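Local structure of tyrosinase (Aspergillus oryzae, 6JU8) at residues 402-414 / 420-432. The protein probably oxidises L-tyrosine and L-dopa to L-dopaquinone with molecular oxygen at a dinuclear copper centre, a step in melanin biosynthesis. The protein carries 1 engineered substitution. Sequence-based numbering, arbitrary orientation.
Sequences VSKDDDLRPFHRF and KVVFFRSDDVKDW
Arg413 and Val422 form the hydrogen-bonded pair of a two-stranded antiparallel beta hairpin, strands 412-415 and 420-423, whose base packs on helix 103-129 of the di-copper tyrosinase fold. The bonds Arg413 N to Val422 O and Val422 N to Arg413 O are both 2.9 Å long. Phe424 continues the pairing: its N donates to Phe411 O and its O accepts from Leu408 N at 2.8 Å; between these two bonds residues 408-411 turn through a cis peptide before Pro410.

Two phenylalanine rings are each met over a face by an arginine methylene. Arg413 CD makes a CH-pi contact over the centre of the Phe424 ring, 3.6 Å from its centroid, and Arg409 CG makes a like contact over one face of the Phe423 ring. The His412 and Phe423 rings run side by side, their planes only 17° apart, yet the lateral offset leaves little stacking, with centroids 4.7 Å apart; Asp79 accepts from His412 ND1. Phe411 and Phe424 lean on Val109 of helix 103-129, the helix carrying the copper ligand His107, and the Phe411 side chain lies about 9 Å from a copper ion.

Salt bridges tie 404-407 to 425-427. Arg425 NE forms one of 2.7 Å with Asp407 OD1, which lies in the guanidinium plane; NE approaches that oxygen from the anti side, tilted well out of the carboxylate plane, and NH2 adds a weak bond to the same oxygen. Lys404, bent at chi3 and chi4 (74° and 71°), brings NZ between Asp427 OD2 and Asp405 OD1, probably easing the repulsion between those carboxylates.

Waters fill in the backbone pairing: one links Lys404 O and Asp406 O to Ser426 N, another Lys404 O to Asp427 N. A further water accepts from Arg413 NH1 and donates to Phe423 O and, at 2.6 Å, to Asp428 OD2.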
ATOM      1  N   VAL A 402      42.671   4.856 -13.362  1.00 12.81           N
ATOM      2  CA  VAL A 402      42.434   6.042 -14.206  1.00 15.51           C
ATOM      3  C   VAL A 402      41.346   6.949 -13.651  1.00 14.50           C
ATOM      4  O   VAL A 402      41.325   8.173 -13.868  1.00 21.40           O
ATOM      5  CB  VAL A 402      42.149   5.610 -15.658  1.00 21.35           C
ATOM      6  CG1 VAL A 402      40.898   4.745 -15.739  1.00 23.32           C
ATOM      7  CG2 VAL A 402      42.070   6.819 -16.580  1.00 25.36           C
ATOM      8  N   SER A 403      40.418   6.395 -12.892  1.00 13.15           N
ATOM      9  CA  SER A 403      39.268   7.130 -12.375  1.00 14.32           C
ATOM     10  C   SER A 403      39.548   7.816 -11.054  1.00 13.80           C
ATOM     11  O   SER A 403      38.726   8.627 -10.590  1.00 13.09           O
ATOM     12  CB  SER A 403      38.072   6.180 -12.225  1.00 14.81           C
ATOM     13  OG  SER A 403      38.280   5.291 -11.143  1.00 15.39           O
ATOM     14  N   LYS A 404      40.681   7.495 -10.426  1.00 13.32           N
ATOM     15  CA  LYS A 404      40.922   7.939  -9.059  1.00 13.40           C
ATOM     16  C   LYS A 404      40.723   9.441  -8.935  1.00 13.13           C
ATOM     17  O   LYS A 404      40.178   9.930  -7.946  1.00 14.20           O
ATOM     18  CB  LYS A 404      42.333   7.523  -8.585  1.00 13.11           C
ATOM     19  CG  LYS A 404      42.521   7.808  -7.094  1.00 15.78           C
ATOM     20  CD  LYS A 404      43.839   7.304  -6.539  1.00 19.17           C
ATOM     21  CE  LYS A 404      44.977   8.187  -7.001  1.00 23.77           C
ATOM     22  NZ  LYS A 404      44.972   9.528  -6.352  1.00 25.59           N
ATOM     23  N   ASP A 405      41.182  10.213  -9.909  1.00 13.90           N
ATOM     24  CA  ASP A 405      41.187  11.667  -9.775  1.00 15.49           C
ATOM     25  C   ASP A 405      39.994  12.345 -10.413  1.00 16.51           C
ATOM     26  O   ASP A 405      39.997  13.569 -10.601  1.00 19.48           O
ATOM     27  CB  ASP A 405      42.513  12.206 -10.343  1.00 18.61           C
ATOM     28  CG  ASP A 405      43.700  11.782  -9.484  1.00 23.43           C
ATOM     29  OD1 ASP A 405      43.560  11.546  -8.256  1.00 26.78           O
ATOM     30  OD2 ASP A 405      44.816  11.650 -10.016  1.00 32.91           O
ATOM     31  N   ASP A 406      38.936  11.587 -10.714  1.00 13.32           N
ATOM     32  CA  ASP A 406      37.763  12.223 -11.306  1.00 13.11           C
ATOM     33  C   ASP A 406      37.101  13.204 -10.339  1.00 13.71           C
ATOM     34  O   ASP A 406      36.891  12.894  -9.157  1.00 13.62           O
ATOM     35  CB  ASP A 406      36.709  11.171 -11.670  1.00 14.08           C
ATOM     36  CG  ASP A 406      37.052  10.307 -12.862  1.00 16.31           C
ATOM     37  OD1 ASP A 406      38.076  10.512 -13.538  1.00 19.61           O
ATOM     38  OD2 ASP A 406      36.248   9.387 -13.144  1.00 18.10           O
ATOM     39  N   ASP A 407      36.700  14.373 -10.845  1.00 13.72           N
ATOM     40  CA  ASP A 407      35.845  15.255 -10.061  1.00 12.72           C
ATOM     41  C   ASP A 407      34.492  14.589  -9.831  1.00 12.14           C
ATOM     42  O   ASP A 407      33.823  14.130 -10.768  1.00 13.92           O
ATOM     43  CB  ASP A 407      35.627  16.558 -10.852  1.00 15.18           C
ATOM     44  CG  ASP A 407      36.803  17.511 -10.789  1.00 16.86           C
ATOM     45  OD1 ASP A 407      37.662  17.406  -9.897  1.00 19.71           O
ATOM     46  OD2 ASP A 407      36.856  18.353 -11.710  1.00 22.14           O
ATOM     47  N   LEU A 408      34.059  14.561  -8.586  1.00 11.82           N
ATOM     48  CA  LEU A 408      32.746  14.007  -8.237  1.00 10.64           C
ATOM     49  C   LEU A 408      31.712  15.114  -8.271  1.00 10.36           C
ATOM     50  O   LEU A 408      31.144  15.567  -7.276  1.00 11.74           O
ATOM     51  CB  LEU A 408      32.844  13.336  -6.869  1.00 11.47           C
ATOM     52  CG  LEU A 408      33.891  12.240  -6.738  1.00 10.54           C
ATOM     53  CD1 LEU A 408      33.986  11.754  -5.293  1.00 11.45           C
ATOM     54  CD2 LEU A 408      33.586  11.081  -7.674  1.00 12.80           C
ATOM     55  N   ARG A 409      31.450  15.565  -9.509  1.00 12.69           N
ATOM     56  CA  ARG A 409      30.452  16.606  -9.760  1.00 11.48           C
ATOM     57  C   ARG A 409      29.090  16.105  -9.315  1.00 10.17           C
ATOM     58  O   ARG A 409      28.792  14.913  -9.493  1.00 11.51           O
ATOM     59  CB  ARG A 409      30.447  16.941 -11.261  1.00 12.52           C
ATOM     60  CG  ARG A 409      31.774  17.531 -11.749  1.00 16.76           C
ATOM     61  CD  ARG A 409      31.659  18.005 -13.205  1.00 24.68           C
ATOM     62  NE  ARG A 409      30.631  17.240 -13.899  1.00 32.25           N
ATOM     63  CZ  ARG A 409      29.711  17.729 -14.716  1.00 34.30           C
ATOM     64  NH1 ARG A 409      28.807  16.944 -15.295  1.00 34.77           N
ATOM     65  NH2 ARG A 409      29.686  19.037 -14.972  1.00 38.77           N
ATOM     66  N   PRO A 410      28.221  16.945  -8.772  1.00 11.49           N
ATOM     67  CA  PRO A 410      28.350  18.386  -8.646  1.00 11.43           C
ATOM     68  C   PRO A 410      28.771  18.878  -7.272  1.00 10.72           C
ATOM     69  O   PRO A 410      28.486  20.024  -6.892  1.00 13.96           O
ATOM     70  CB  PRO A 410      26.877  18.790  -8.907  1.00 11.61           C
ATOM     71  CG  PRO A 410      26.137  17.781  -8.063  1.00 12.01           C
ATOM     72  CD  PRO A 410      26.872  16.485  -8.342  1.00 11.76           C
ATOM     73  N   PHE A 411      29.490  18.060  -6.522  1.00  9.99           N
ATOM     74  CA  PHE A 411      29.688  18.274  -5.102  1.00 10.38           C
ATOM     75  C   PHE A 411      30.893  19.164  -4.815  1.00 10.72           C
ATOM     76  O   PHE A 411      32.010  18.785  -5.140  1.00 12.68           O
ATOM     77  CB  PHE A 411      29.848  16.929  -4.398  1.00 11.34           C
ATOM     78  CG  PHE A 411      28.692  15.981  -4.630  1.00 10.70           C
ATOM     79  CD1 PHE A 411      27.380  16.408  -4.430  1.00 11.12           C
ATOM     80  CD2 PHE A 411      28.922  14.668  -5.023  1.00 10.31           C
ATOM     81  CE1 PHE A 411      26.322  15.516  -4.620  1.00 10.83           C
ATOM     82  CE2 PHE A 411      27.882  13.779  -5.183  1.00 10.04           C
ATOM     83  CZ  PHE A 411      26.579  14.209  -4.966  1.00 10.69           C
ATOM     84  N   HIS A 412      30.642  20.298  -4.191  1.00 11.97           N
ATOM     85  CA  HIS A 412      31.678  21.282  -3.884  1.00 13.45           C
ATOM     86  C   HIS A 412      32.164  21.172  -2.441  1.00 13.58           C
ATOM     87  O   HIS A 412      31.398  20.864  -1.524  1.00 14.54           O
ATOM     88  CB  HIS A 412      31.158  22.695  -4.120  1.00 13.96           C
ATOM     89  CG  HIS A 412      30.931  22.988  -5.572  1.00 14.72           C
ATOM     90  ND1 HIS A 412      29.681  23.281  -6.056  1.00 16.51           N
ATOM     91  CD2 HIS A 412      31.759  23.074  -6.625  1.00 20.38           C
ATOM     92  CE1 HIS A 412      29.738  23.520  -7.355  1.00 17.90           C
ATOM     93  NE2 HIS A 412      31.002  23.406  -7.724  1.00 18.50           N
ATOM     94  N   ARG A 413      33.447  21.472  -2.254  1.00 15.08           N
ATOM     95  CA  ARG A 413      34.032  21.553  -0.933  1.00 14.91           C
ATOM     96  C   ARG A 413      35.045  22.695  -0.885  1.00 14.45           C
ATOM     97  O   ARG A 413      35.542  23.166  -1.910  1.00 15.43           O
ATOM     98  CB  ARG A 413      34.703  20.247  -0.523  1.00 17.90           C
ATOM     99  CG  ARG A 413      35.716  19.743  -1.544  1.00 17.24           C
ATOM    100  CD  ARG A 413      36.318  18.409  -1.147  1.00 23.09           C
ATOM    101  NE  ARG A 413      37.019  18.472   0.129  1.00 30.27           N
ATOM    102  CZ  ARG A 413      38.290  18.831   0.250  1.00 34.90           C
ATOM    103  NH1 ARG A 413      39.032  19.165  -0.799  1.00 32.31           N
ATOM    104  NH2 ARG A 413      38.810  18.852   1.472  1.00 40.19           N
ATOM    105  N   PHE A 414      35.363  23.081   0.334  1.00 17.79           N
ATOM    106  CA  PHE A 414      36.395  24.081   0.563  1.00 19.42           C
ATOM    107  C   PHE A 414      37.699  23.333   0.824  1.00 23.98           C
ATOM    108  O   PHE A 414      37.720  22.485   1.730  1.00 29.01           O
ATOM    109  CB  PHE A 414      35.963  24.979   1.711  1.00 24.50           C
ATOM    110  CG  PHE A 414      36.887  26.110   2.062  1.00 30.18           C
ATOM    111  CD1 PHE A 414      37.006  27.217   1.242  1.00 31.06           C
ATOM    112  CD2 PHE A 414      37.623  26.059   3.236  1.00 33.51           C
ATOM    113  CE1 PHE A 414      37.852  28.262   1.580  1.00 30.41           C
ATOM    114  CE2 PHE A 414      38.469  27.098   3.572  1.00 35.21           C
ATOM    115  CZ  PHE A 414      38.584  28.197   2.746  1.00 33.00           C
ATOM    116  N   LYS A 420      40.485  27.209  -1.687  1.00 24.57           N
ATOM    117  CA  LYS A 420      39.684  27.289  -2.897  1.00 20.91           C
ATOM    118  C   LYS A 420      38.434  26.429  -2.776  1.00 17.79           C
ATOM    119  O   LYS A 420      38.411  25.442  -2.046  1.00 21.34           O
ATOM    120  CB  LYS A 420      40.480  26.821  -4.122  1.00 23.20           C
ATOM    121  CG  LYS A 420      41.679  27.692  -4.462  1.00 22.36           C
ATOM    122  CD  LYS A 420      41.335  28.857  -5.369  1.00 26.74           C
ATOM    123  CE  LYS A 420      42.574  29.467  -6.016  1.00 31.07           C
ATOM    124  NZ  LYS A 420      43.726  29.409  -5.067  1.00 36.79           N
ATOM    125  N   VAL A 421      37.410  26.780  -3.536  1.00 16.33           N
ATOM    126  CA  VAL A 421      36.269  25.903  -3.782  1.00 16.91           C
ATOM    127  C   VAL A 421      36.598  24.949  -4.927  1.00 14.95           C
ATOM    128  O   VAL A 421      37.010  25.381  -6.012  1.00 19.26           O
ATOM    129  CB  VAL A 421      34.999  26.701  -4.151  1.00 19.37           C
ATOM    130  CG1 VAL A 421      33.863  25.747  -4.519  1.00 17.72           C
ATOM    131  CG2 VAL A 421      34.620  27.613  -2.994  1.00 20.95           C
ATOM    132  N   VAL A 422      36.469  23.656  -4.660  1.00 14.35           N
ATOM    133  CA  VAL A 422      36.821  22.645  -5.640  1.00 15.14           C
ATOM    134  C   VAL A 422      35.743  21.557  -5.636  1.00 13.25           C
ATOM    135  O   VAL A 422      34.936  21.520  -4.703  1.00 14.88           O
ATOM    136  CB  VAL A 422      38.180  21.986  -5.360  1.00 17.63           C
ATOM    137  CG1 VAL A 422      39.312  22.996  -5.448  1.00 20.79           C
ATOM    138  CG2 VAL A 422      38.165  21.303  -3.985  1.00 19.63           C
ATOM    139  N   PHE A 423      35.758  20.686  -6.641  1.00 13.65           N
ATOM    140  CA  PHE A 423      34.925  19.485  -6.528  1.00 12.83           C
ATOM    141  C   PHE A 423      35.562  18.473  -5.585  1.00 13.05           C
ATOM    142  O   PHE A 423      36.797  18.341  -5.536  1.00 14.75           O
ATOM    143  CB  PHE A 423      34.731  18.852  -7.900  1.00 13.80           C
ATOM    144  CG  PHE A 423      33.784  19.619  -8.789  1.00 13.98           C
ATOM    145  CD1 PHE A 423      32.455  19.801  -8.399  1.00 13.19           C
ATOM    146  CD2 PHE A 423      34.205  20.136  -9.998  1.00 16.77           C
ATOM    147  CE1 PHE A 423      31.579  20.478  -9.230  1.00 15.41           C
ATOM    148  CE2 PHE A 423      33.327  20.815 -10.815  1.00 20.79           C
ATOM    149  CZ  PHE A 423      32.004  21.000 -10.442  1.00 19.21           C
ATOM    150  N   PHE A 424      34.737  17.683  -4.909  1.00 13.02           N
ATOM    151  CA  PHE A 424      35.203  16.460  -4.263  1.00 12.42           C
ATOM    152  C   PHE A 424      35.925  15.537  -5.244  1.00 12.43           C
ATOM    153  O   PHE A 424      35.592  15.455  -6.423  1.00 13.94           O
ATOM    154  CB  PHE A 424      34.030  15.685  -3.655  1.00 12.97           C
ATOM    155  CG  PHE A 424      33.691  16.070  -2.233  1.00 13.63           C
ATOM    156  CD1 PHE A 424      32.860  17.138  -1.924  1.00 15.23           C
ATOM    157  CD2 PHE A 424      34.221  15.323  -1.187  1.00 14.62           C
ATOM    158  CE1 PHE A 424      32.557  17.458  -0.605  1.00 15.79           C
ATOM    159  CE2 PHE A 424      33.942  15.642   0.131  1.00 15.73           C
ATOM    160  CZ  PHE A 424      33.113  16.711   0.411  1.00 17.43           C
ATOM    161  N   ARG A 425      36.912  14.822  -4.720  1.00 12.75           N
ATOM    162  CA  ARG A 425      37.605  13.724  -5.381  1.00 14.03           C
ATOM    163  C   ARG A 425      37.566  12.516  -4.453  1.00 11.95           C
ATOM    164  O   ARG A 425      37.418  12.683  -3.241  1.00 12.95           O
ATOM    165  CB  ARG A 425      39.058  14.097  -5.729  1.00 17.94           C
ATOM    166  CG  ARG A 425      39.070  15.241  -6.742  1.00 22.67           C
ATOM    167  CD  ARG A 425      39.926  14.944  -7.948  1.00 27.71           C
ATOM    168  NE  ARG A 425      39.780  16.025  -8.930  1.00 28.16           N
ATOM    169  CZ  ARG A 425      40.826  16.636  -9.463  1.00 27.55           C
ATOM    170  NH1 ARG A 425      42.041  16.234  -9.092  1.00 42.85           N
ATOM    171  NH2 ARG A 425      40.670  17.609 -10.345  1.00 33.95           N
ATOM    172  N   SER A 426      37.728  11.323  -5.001  1.00 11.16           N
ATOM    173  CA  SER A 426      37.583  10.107  -4.222  1.00 10.82           C
ATOM    174  C   SER A 426      38.536  10.078  -3.043  1.00 11.22           C
ATOM    175  O   SER A 426      38.141   9.660  -1.943  1.00 12.29           O
ATOM    176  CB  SER A 426      37.828   8.890  -5.137  1.00 10.93           C
ATOM    177  OG  SER A 426      36.744   8.775  -6.063  1.00 11.60           O
ATOM    178  N   ASP A 427      39.795  10.529  -3.216  1.00 12.26           N
ATOM    179  CA  ASP A 427      40.716  10.462  -2.076  1.00 12.02           C
ATOM    180  C   ASP A 427      40.241  11.320  -0.910  1.00 12.51           C
ATOM    181  O   ASP A 427      40.598  11.044   0.238  1.00 14.69           O
ATOM    182  CB  ASP A 427      42.103  10.927  -2.516  1.00 15.81           C
ATOM    183  CG  ASP A 427      42.898   9.869  -3.233  1.00 17.44           C
ATOM    184  OD1 ASP A 427      42.591   8.676  -3.105  1.00 19.23           O
ATOM    185  OD2 ASP A 427      43.886  10.200  -3.902  1.00 20.40           O
ATOM    186  N   ASP A 428      39.433  12.350  -1.148  1.00 13.24           N
ATOM    187  CA  ASP A 428      38.902  13.202  -0.085  1.00 13.98           C
ATOM    188  C   ASP A 428      38.032  12.431   0.900  1.00 14.12           C
ATOM    189  O   ASP A 428      37.951  12.817   2.065  1.00 14.57           O
ATOM    190  CB  ASP A 428      38.074  14.365  -0.633  1.00 14.10           C
ATOM    191  CG  ASP A 428      38.870  15.296  -1.520  1.00 14.53           C
ATOM    192  OD1 ASP A 428      40.087  15.472  -1.291  1.00 23.29           O
ATOM    193  OD2 ASP A 428      38.289  15.865  -2.464  1.00 17.22           O
ATOM    194  N   VAL A 429      37.426  11.338   0.415  1.00 12.44           N
ATOM    195  CA  VAL A 429      36.500  10.593   1.273  1.00 12.32           C
ATOM    196  C   VAL A 429      36.957   9.172   1.519  1.00 10.90           C
ATOM    197  O   VAL A 429      36.166   8.326   1.958  1.00 14.19           O
ATOM    198  CB  VAL A 429      35.055  10.631   0.722  1.00 12.39           C
ATOM    199  CG1 VAL A 429      34.598  12.079   0.653  1.00 14.37           C
ATOM    200  CG2 VAL A 429      34.964   9.923  -0.633  1.00 14.63           C
ATOM    201  N   LYS A 430      38.231   8.867   1.273  1.00 12.55           N
ATOM    202  CA  LYS A 430      38.753   7.527   1.589  1.00 11.60           C
ATOM    203  C   LYS A 430      38.529   7.199   3.054  1.00 11.45           C
ATOM    204  O   LYS A 430      38.120   6.093   3.431  1.00 13.54           O
ATOM    205  CB  LYS A 430      40.252   7.491   1.241  1.00 13.70           C
ATOM    206  CG  LYS A 430      40.932   6.157   1.539  1.00 15.60           C
ATOM    207  CD  LYS A 430      42.446   6.316   1.562  0.52 18.27           C
ATOM    208  CE  LYS A 430      43.010   6.380   0.153  0.52 20.40           C
ATOM    209  NZ  LYS A 430      44.504   6.476   0.158  0.52 21.59           N
ATOM    210  N   ASP A 431      38.800   8.179   3.927  1.00 12.01           N
ATOM    211  CA  ASP A 431      38.476   8.007   5.344  1.00 12.42           C
ATOM    212  C   ASP A 431      37.124   8.661   5.609  1.00 11.90           C
ATOM    213  O   ASP A 431      37.043   9.897   5.668  1.00 13.40           O
ATOM    214  CB  ASP A 431      39.563   8.637   6.220  1.00 15.91           C
ATOM    215  CG  ASP A 431      39.318   8.388   7.697  1.00 18.15           C
ATOM    216  OD1 ASP A 431      38.298   7.774   8.076  1.00 17.14           O
ATOM    217  OD2 ASP A 431      40.157   8.846   8.497  1.00 30.10           O
ATOM    218  N   TRP A 432      36.087   7.862   5.710  1.00 10.91           N
ATOM    219  CA  TRP A 432      34.733   8.390   5.880  1.00 11.04           C
ATOM    220  C   TRP A 432      34.667   9.206   7.168  1.00 11.04           C
ATOM    221  O   TRP A 432      33.808  10.078   7.298  1.00 11.66           O
ATOM    222  CB  TRP A 432      33.699   7.251   5.839  1.00 11.05           C
ATOM    223  CG  TRP A 432      33.984   6.238   6.911  1.00 10.92           C
ATOM    224  CD1 TRP A 432      33.474   6.234   8.181  1.00 12.54           C
ATOM    225  CD2 TRP A 432      34.844   5.094   6.807  1.00 10.62           C
ATOM    226  NE1 TRP A 432      33.985   5.142   8.872  1.00 11.74           N
ATOM    227  CE2 TRP A 432      34.823   4.436   8.046  1.00 11.75           C
ATOM    228  CE3 TRP A 432      35.638   4.581   5.762  1.00 11.17           C
ATOM    229  CZ2 TRP A 432      35.559   3.267   8.295  1.00 11.49           C
ATOM    230  CZ3 TRP A 432      36.367   3.427   6.018  1.00 11.42           C
ATOM    231  CH2 TRP A 432      36.327   2.794   7.261  1.00 12.55           C
TER
HETATM  232  O   HOH W   1      37.546  10.710  -7.794  1.00 13.41           O
HETATM  233  O   HOH W   2      41.073  11.265  -5.628  1.00 14.01           O
HETATM  234  O   HOH W   3      38.527  19.125  -7.817  1.00 28.59           O
HETATM  235  O   HOH W   4      38.937  18.034  -3.706  1.00 19.58           O